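Local coordinates for sp1 protein (Swine acute diarrhea syndrome coronavirus, PDB 6LPA) that probably suppresses host gene expression, as related alphacoronavirus nsp1 proteins do, and is linked to host cell proliferation and immune evasion, at residues Asp60-Leu65 with Trp88-Asn93; Ile16-Tyr21 with Asp51-Val56. All blocks are in the same frame, centred on the assembly; numbering follows the deposited sequence.

Contact 1 lies in the core of the domain and contact 2 near its surface, their centres about 8 Å apart. In contact 1, strands 61-66 and 85-91 pair antiparallel within the main sheet, and all its touching residues are buried. Contact 2 is a separate, short parallel pairing of 16-17 with 53-54, where several residues meet solvent and a water takes part. The first therefore relies on aliphatic and indole packing around two backbone bonds, the second on three backbone bonds and aliphatic contacts at a partly solvent-exposed edge. Residues 16-21 also connect the two: Tyr21 O probably accepts from Phe61 N, and Ser17 O from Ser92 OG.

Contact 1: residues Asp60-Leu65 with Trp88-Asn93; sequences DFVVAL and WLIPSN
Val63 and Leu89 form an antiparallel hydrogen-bonded pair between two interior strands of the six-stranded beta barrel characteristic of alphacoronavirus nsp1. Each residue gives its N-H to the other's carbonyl and accepts with its own. Val63 N donates to Leu89 O over 3.2 Å, lying in the carbonyl plane with a C=O...N angle of 158°. The return bond, Leu89 N to Val63 O, is shorter at 2.9 Å, although its donor is tilted 30° from that plane. Trp88 CA also lies 3.1 Å from Val63 O, a bent and at most weak CA-H...O contact beside the N-H bond to this buried acceptor. Further along, Leu65 bonds through its backbone to Arg86, while the other edge of the strand is satisfied by strand 71-77: Val62 pairs with Ala76 and Ala64 with Tyr74. The charged group before the strand is satisfied as well, since Asp60 OD2 accepts from Glu57 N and OD1 forms a salt bridge with Arg83 of the second subunit.

Side chains fill in around these bonds. On the face bearing Ala64 and Trp88, Val62 CG2 sits obliquely to the indole, 3.5 Å from Trp88 CD1, and Ala64 CB lies close to the same ring atom. Val62 CG1, anti to the carbonyl carbon (chi1 -59°), turns instead to Ile90, whose CG2 is 3.9 Å away. On the reverse face, Val63 CB meets Leu89 CB at 4.1 Å, and Phe44 of strand 42-46 covers both Leu65 and Leu89. There Leu65 CD1 rests 4.0 Å from the branch carbon CG of Leu89.

Contact 2: residues Ile16-Tyr21 with Asp51-Val56; sequences ISAHGY and DIVIGV
Ile16 and Ser17 run parallel to Val53 and Ile54 in a two-stranded beta pairing, a small parallel sheet beside the main barrel. Its backbone bonding has the staggered pattern of parallel strands, in which one residue reaches two neighbours of the residue opposite. Ile16 N donates to Ile52 O from above the carbonyl plane, whereas Ile16 O receives Ile54 N at 2.8 Å in an almost straight bond of 170° at the hydrogen. The third bond, from Ala18 N to Ile54 O, arrives nearly head-on to the carbonyl.

The Ile54 side chain can be followed atom by atom. Its CB is 4.2 Å from Ile16 O, a loose approach. CG1 occupies the crowded position between the backbone N and the carbonyl carbon (chi1 68°), a placement that carries it across to the first strand, 3.6 Å from Ile16 O and also against Ser17 CA. The same Ile54 CG1 lies 4.1 Å from Ser17 CB, the nearest approach of these two side chains. The chain then extends, and Ile54 CD1 comes to 4.3 Å from Ser17 CB, while the side chain also touches Glu15.

On the face carrying Val53, Ala18 CB rests against two valine methyls, with Val56 CG2 at 3.7 Å and Val53 CG1 slightly farther off. Ile90 of strand 85-91 touches both Ala18 and Val56, joining the loops that follow this small sheet to the barrel. Past Ile54 the direct bonds stop: Gly55 has a positive phi of 103° and turns its CA hydrogen to Ala18 O. A water then takes over, accepting from Gly20 N at 2.8 Å and donating to Gly55 O at 2.6 Å.

Contact 1: residues Asp60-Leu65 with Trp88-Asn93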
ATOM      1  N   ASP A  60      -1.829   0.953  10.154  1.00 52.39           N
ATOM      2  CA  ASP A  60      -0.656   1.821  10.159  1.00 50.52           C
ATOM      3  C   ASP A  60       0.215   1.555   8.939  1.00 48.79           C
ATOM      4  O   ASP A  60       0.401   0.409   8.524  1.00 50.42           O
ATOM      5  CB  ASP A  60       0.154   1.613  11.439  1.00 50.94           C
ATOM      6  CG  ASP A  60      -0.487   2.282  12.644  1.00 55.04           C
ATOM      7  OD1 ASP A  60      -1.123   3.340  12.457  1.00 51.82           O
ATOM      8  OD2 ASP A  60      -0.382   1.735  13.763  1.00 51.58           O
ATOM      9  N   PHE A  61       0.762   2.620   8.376  1.00 45.61           N
ATOM     10  CA  PHE A  61       1.645   2.499   7.230  1.00 50.69           C
ATOM     11  C   PHE A  61       3.062   2.169   7.677  1.00 49.54           C
ATOM     12  O   PHE A  61       3.619   2.823   8.565  1.00 46.85           O
ATOM     13  CB  PHE A  61       1.636   3.788   6.415  1.00 49.35           C
ATOM     14  CG  PHE A  61       0.422   3.927   5.565  1.00 53.21           C
ATOM     15  CD1 PHE A  61       0.294   3.187   4.399  1.00 54.63           C
ATOM     16  CD2 PHE A  61      -0.618   4.753   5.951  1.00 55.93           C
ATOM     17  CE1 PHE A  61      -0.844   3.300   3.618  1.00 57.67           C
ATOM     18  CE2 PHE A  61      -1.760   4.862   5.175  1.00 56.53           C
ATOM     19  CZ  PHE A  61      -1.866   4.144   4.006  1.00 52.04           C
ATOM     20  N   VAL A  62       3.631   1.136   7.067  1.00 50.64           N
ATOM     21  CA  VAL A  62       5.037   0.791   7.233  1.00 49.64           C
ATOM     22  C   VAL A  62       5.621   0.623   5.833  1.00 52.43           C
ATOM     23  O   VAL A  62       4.942   0.909   4.837  1.00 48.66           O
ATOM     24  CB  VAL A  62       5.189  -0.477   8.097  1.00 46.58           C
ATOM     25  CG1 VAL A  62       4.565  -0.258   9.478  1.00 42.03           C
ATOM     26  CG2 VAL A  62       4.507  -1.645   7.445  1.00 44.52           C
ATOM     27  N   VAL A  63       6.885   0.197   5.733  1.00 47.98           N
ATOM     28  CA  VAL A  63       7.468  -0.202   4.455  1.00 45.43           C
ATOM     29  C   VAL A  63       7.306  -1.704   4.328  1.00 47.91           C
ATOM     30  O   VAL A  63       7.643  -2.452   5.257  1.00 46.94           O
ATOM     31  CB  VAL A  63       8.948   0.212   4.341  1.00 48.36           C
ATOM     32  CG1 VAL A  63       9.621  -0.499   3.166  1.00 46.44           C
ATOM     33  CG2 VAL A  63       9.067   1.731   4.162  1.00 49.24           C
ATOM     34  N   ALA A  64       6.738  -2.145   3.212  1.00 46.62           N
ATOM     35  CA  ALA A  64       6.601  -3.561   2.905  1.00 50.19           C
ATOM     36  C   ALA A  64       7.663  -3.941   1.882  1.00 49.09           C
ATOM     37  O   ALA A  64       8.150  -3.099   1.129  1.00 49.94           O
ATOM     38  CB  ALA A  64       5.200  -3.888   2.366  1.00 50.85           C
ATOM     39  N   LEU A  65       8.033  -5.221   1.881  1.00 48.83           N
ATOM     40  CA  LEU A  65       9.016  -5.758   0.938  1.00 50.85           C
ATOM     41  C   LEU A  65       8.478  -7.059   0.371  1.00 49.41           C
ATOM     42  O   LEU A  65       8.229  -8.004   1.124  1.00 50.48           O
ATOM     43  CB  LEU A  65      10.376  -5.993   1.614  1.00 52.41           C
ATOM     44  CG  LEU A  65      11.118  -4.767   2.167  1.00 54.63           C
ATOM     45  CD1 LEU A  65      10.848  -4.548   3.666  1.00 46.32           C
ATOM     46  CD2 LEU A  65      12.635  -4.883   1.921  1.00 58.48           C
ATOM     47  N   TRP A  88       8.615  -6.546   6.523  1.00 44.43           N
ATOM     48  CA  TRP A  88       8.455  -5.102   6.604  1.00 45.98           C
ATOM     49  C   TRP A  88       9.692  -4.475   7.230  1.00 45.21           C
ATOM     50  O   TRP A  88      10.428  -5.117   7.982  1.00 45.41           O
ATOM     51  CB  TRP A  88       7.240  -4.699   7.444  1.00 46.15           C
ATOM     52  CG  TRP A  88       5.951  -5.394   7.117  1.00 47.91           C
ATOM     53  CD1 TRP A  88       4.946  -4.926   6.316  1.00 43.90           C
ATOM     54  CD2 TRP A  88       5.508  -6.669   7.623  1.00 45.81           C
ATOM     55  NE1 TRP A  88       3.903  -5.841   6.290  1.00 46.63           N
ATOM     56  CE2 TRP A  88       4.225  -6.918   7.076  1.00 42.14           C
ATOM     57  CE3 TRP A  88       6.073  -7.624   8.477  1.00 46.43           C
ATOM     58  CZ2 TRP A  88       3.502  -8.090   7.352  1.00 47.74           C
ATOM     59  CZ3 TRP A  88       5.353  -8.801   8.748  1.00 48.52           C
ATOM     60  CH2 TRP A  88       4.074  -9.012   8.195  1.00 45.38           C
ATOM     61  N   LEU A  89       9.891  -3.195   6.933  1.00 43.20           N
ATOM     62  CA  LEU A  89      10.793  -2.333   7.687  1.00 46.00           C
ATOM     63  C   LEU A  89       9.917  -1.387   8.487  1.00 46.80           C
ATOM     64  O   LEU A  89       9.087  -0.672   7.912  1.00 44.68           O
ATOM     65  CB  LEU A  89      11.734  -1.558   6.764  1.00 43.99           C
ATOM     66  CG  LEU A  89      12.956  -2.298   6.231  1.00 47.26           C
ATOM     67  CD1 LEU A  89      13.473  -1.598   4.974  1.00 48.98           C
ATOM     68  CD2 LEU A  89      14.036  -2.340   7.324  1.00 48.99           C
ATOM     69  N   ILE A  90      10.090  -1.401   9.804  1.00 46.15           N
ATOM     70  CA  ILE A  90       9.216  -0.701  10.734  1.00 45.03           C
ATOM     71  C   ILE A  90      10.075   0.080  11.715  1.00 45.46           C
ATOM     72  O   ILE A  90      11.014  -0.488  12.302  1.00 42.80           O
ATOM     73  CB  ILE A  90       8.305  -1.680  11.501  1.00 47.83           C
ATOM     74  CG1 ILE A  90       7.737  -2.758  10.559  1.00 43.44           C
ATOM     75  CG2 ILE A  90       7.211  -0.915  12.226  1.00 46.09           C
ATOM     76  CD1 ILE A  90       6.984  -3.893  11.266  1.00 41.92           C
ATOM     77  N   PRO A  91       9.765   1.351  11.960  1.00 43.08           N
ATOM     78  CA  PRO A  91      10.522   2.114  12.964  1.00 49.21           C
ATOM     79  C   PRO A  91      10.495   1.391  14.301  1.00 49.21           C
ATOM     80  O   PRO A  91       9.428   1.068  14.836  1.00 47.19           O
ATOM     81  CB  PRO A  91       9.795   3.466  13.008  1.00 51.44           C
ATOM     82  CG  PRO A  91       9.175   3.598  11.639  1.00 46.87           C
ATOM     83  CD  PRO A  91       8.752   2.178  11.279  1.00 45.36           C
ATOM     84  N   SER A  92      11.687   1.093  14.812  1.00 45.26           N
ATOM     85  CA  SER A  92      11.835   0.337  16.046  1.00 46.33           C
ATOM     86  C   SER A  92      13.271   0.451  16.528  1.00 47.58           C
ATOM     87  O   SER A  92      14.204   0.521  15.721  1.00 45.50           O
ATOM     88  CB  SER A  92      11.469  -1.141  15.843  1.00 44.45           C
ATOM     89  OG  SER A  92      11.795  -1.866  17.009  1.00 49.11           O
ATOM     90  N   ASN A  93      13.435   0.450  17.848  1.00 45.78           N
ATOM     91  CA  ASN A  93      14.741   0.390  18.491  1.00 47.10           C
ATOM     92  C   ASN A  93      15.077  -1.004  19.031  1.00 49.84           C
ATOM     93  O   ASN A  93      15.891  -1.119  19.953  1.00 49.59           O
ATOM     94  CB  ASN A  93      14.808   1.430  19.616  1.00 50.44           C
ATOM     95  CG  ASN A  93      14.860   2.867  19.088  1.00 55.43           C
ATOM     96  OD1 ASN A  93      15.544   3.153  18.105  1.00 53.56           O
ATOM     97  ND2 ASN A  93      14.106   3.765  19.724  1.00 54.47           N
TER

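Contact 2: residues Ile16-Tyr21 with Asp51-Val56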
ATOM      1  N   ILE A  16       9.042  -6.866  19.820  1.00 51.71           N
ATOM      2  CA  ILE A  16       9.530  -5.743  19.032  1.00 58.22           C
ATOM      3  C   ILE A  16       8.563  -4.605  19.292  1.00 57.16           C
ATOM      4  O   ILE A  16       7.411  -4.648  18.843  1.00 54.16           O
ATOM      5  CB  ILE A  16       9.613  -6.086  17.532  1.00 57.38           C
ATOM      6  CG1 ILE A  16      10.752  -7.074  17.259  1.00 58.96           C
ATOM      7  CG2 ILE A  16       9.830  -4.853  16.665  1.00 58.96           C
ATOM      8  CD1 ILE A  16      10.467  -7.982  16.033  1.00 54.01           C
ATOM      9  N   SER A  17       9.000  -3.611  20.053  1.00 51.84           N
ATOM     10  CA  SER A  17       8.209  -2.396  20.175  1.00 54.93           C
ATOM     11  C   SER A  17       8.489  -1.487  18.979  1.00 53.23           C
ATOM     12  O   SER A  17       9.651  -1.213  18.660  1.00 51.04           O
ATOM     13  CB  SER A  17       8.532  -1.675  21.478  1.00 56.14           C
ATOM     14  OG  SER A  17       7.909  -0.409  21.462  1.00 59.55           O
ATOM     15  N   ALA A  18       7.428  -1.036  18.306  1.00 51.82           N
ATOM     16  CA  ALA A  18       7.571  -0.354  17.029  1.00 47.90           C
ATOM     17  C   ALA A  18       6.407   0.607  16.838  1.00 51.97           C
ATOM     18  O   ALA A  18       5.512   0.709  17.678  1.00 54.22           O
ATOM     19  CB  ALA A  18       7.647  -1.361  15.876  1.00 42.18           C
ATOM     20  N   HIS A  19       6.422   1.312  15.714  1.00 49.21           N
ATOM     21  CA  HIS A  19       5.310   2.188  15.380  1.00 52.34           C
ATOM     22  C   HIS A  19       5.264   2.393  13.875  1.00 51.37           C
ATOM     23  O   HIS A  19       6.281   2.257  13.188  1.00 50.58           O
ATOM     24  CB  HIS A  19       5.415   3.540  16.099  1.00 53.10           C
ATOM     25  CG  HIS A  19       6.629   4.333  15.741  1.00 50.15           C
ATOM     26  ND1 HIS A  19       6.623   5.306  14.763  1.00 58.62           N
ATOM     27  CD2 HIS A  19       7.889   4.305  16.234  1.00 49.81           C
ATOM     28  CE1 HIS A  19       7.829   5.837  14.662  1.00 50.78           C
ATOM     29  NE2 HIS A  19       8.615   5.252  15.551  1.00 52.18           N
ATOM     30  N   GLY A  20       4.066   2.719  13.373  1.00 49.09           N
ATOM     31  CA  GLY A  20       3.872   3.141  11.999  1.00 46.62           C
ATOM     32  C   GLY A  20       3.205   4.504  11.915  1.00 51.76           C
ATOM     33  O   GLY A  20       3.170   5.238  12.909  1.00 54.47           O
ATOM     34  N   TYR A  21       2.665   4.848  10.748  1.00 45.00           N
ATOM     35  CA  TYR A  21       2.162   6.185  10.470  1.00 52.38           C
ATOM     36  C   TYR A  21       0.711   6.133   9.988  1.00 53.97           C
ATOM     37  O   TYR A  21       0.315   5.181   9.312  1.00 53.36           O
ATOM     38  CB  TYR A  21       3.050   6.883   9.427  1.00 53.97           C
ATOM     39  CG  TYR A  21       4.498   6.932   9.881  1.00 55.68           C
ATOM     40  CD1 TYR A  21       4.876   7.714  10.964  1.00 55.09           C
ATOM     41  CD2 TYR A  21       5.476   6.163   9.263  1.00 50.67           C
ATOM     42  CE1 TYR A  21       6.190   7.739  11.407  1.00 54.31           C
ATOM     43  CE2 TYR A  21       6.799   6.191   9.696  1.00 50.19           C
ATOM     44  CZ  TYR A  21       7.145   6.977  10.768  1.00 54.87           C
ATOM     45  OH  TYR A  21       8.455   7.015  11.198  1.00 58.66           O
ATOM     46  N   ASP A  51       3.463 -11.111  14.823  1.00 53.42           N
ATOM     47  CA  ASP A  51       2.949 -11.156  16.181  1.00 56.78           C
ATOM     48  C   ASP A  51       4.025 -10.782  17.211  1.00 58.08           C
ATOM     49  O   ASP A  51       3.684 -10.608  18.381  1.00 57.19           O
ATOM     50  CB  ASP A  51       2.316 -12.541  16.448  1.00 53.06           C
ATOM     51  CG  ASP A  51       1.115 -12.855  15.493  1.00 66.24           C
ATOM     52  OD1 ASP A  51       0.535 -11.922  14.883  1.00 60.90           O
ATOM     53  OD2 ASP A  51       0.745 -14.046  15.347  1.00 66.94           O
ATOM     54  N   ILE A  52       5.293 -10.617  16.793  1.00 60.46           N
ATOM     55  CA  ILE A  52       6.326 -10.016  17.647  1.00 60.44           C
ATOM     56  C   ILE A  52       6.061  -8.556  17.889  1.00 53.05           C
ATOM     57  O   ILE A  52       6.505  -7.999  18.898  1.00 56.45           O
ATOM     58  CB  ILE A  52       7.732 -10.069  17.033  1.00 58.88           C
ATOM     59  CG1 ILE A  52       8.170 -11.453  16.700  1.00 53.42           C
ATOM     60  CG2 ILE A  52       8.724  -9.444  17.993  1.00 67.46           C
ATOM     61  CD1 ILE A  52       8.354 -12.147  17.761  1.00 67.79           C
ATOM     62  N   VAL A  53       5.464  -7.888  16.919  1.00 53.19           N
ATOM     63  CA  VAL A  53       5.397  -6.434  16.906  1.00 55.02           C
ATOM     64  C   VAL A  53       4.295  -5.965  17.845  1.00 55.97           C
ATOM     65  O   VAL A  53       3.147  -6.411  17.748  1.00 56.10           O
ATOM     66  CB  VAL A  53       5.149  -5.930  15.475  1.00 52.98           C
ATOM     67  CG1 VAL A  53       5.222  -4.428  15.423  1.00 50.26           C
ATOM     68  CG2 VAL A  53       6.136  -6.588  14.528  1.00 49.49           C
ATOM     69  N   ILE A  54       4.635  -5.046  18.742  1.00 51.08           N
ATOM     70  CA  ILE A  54       3.658  -4.324  19.539  1.00 51.32           C
ATOM     71  C   ILE A  54       3.797  -2.856  19.173  1.00 54.96           C
ATOM     72  O   ILE A  54       4.907  -2.386  18.898  1.00 54.30           O
ATOM     73  CB  ILE A  54       3.844  -4.571  21.055  1.00 52.87           C
ATOM     74  CG1 ILE A  54       5.142  -3.954  21.564  1.00 59.29           C
ATOM     75  CG2 ILE A  54       3.862  -6.060  21.335  1.00 57.20           C
ATOM     76  CD1 ILE A  54       5.549  -4.426  22.946  1.00 62.63           C
ATOM     77  N   GLY A  55       2.658  -2.165  19.072  1.00 47.35           N
ATOM     78  CA  GLY A  55       2.609  -0.751  18.748  1.00 48.82           C
ATOM     79  C   GLY A  55       2.209  -0.409  17.328  1.00 48.04           C
ATOM     80  O   GLY A  55       2.141   0.782  16.992  1.00 53.21           O
ATOM     81  N   VAL A  56       1.969  -1.394  16.468  1.00 48.68           N
ATOM     82  CA  VAL A  56       1.669  -1.132  15.058  1.00 50.97           C
ATOM     83  C   VAL A  56       0.323  -1.762  14.711  1.00 54.13           C
ATOM     84  O   VAL A  56       0.169  -2.992  14.764  1.00 52.49           O
ATOM     85  CB  VAL A  56       2.778  -1.652  14.126  1.00 53.77           C
ATOM     86  CG1 VAL A  56       2.498  -1.211  12.704  1.00 48.07           C
ATOM     87  CG2 VAL A  56       4.148  -1.120  14.579  1.00 49.13           C
TER
HETATM   88  O   HOH W   1       1.971   2.684  15.164  1.00 48.05           O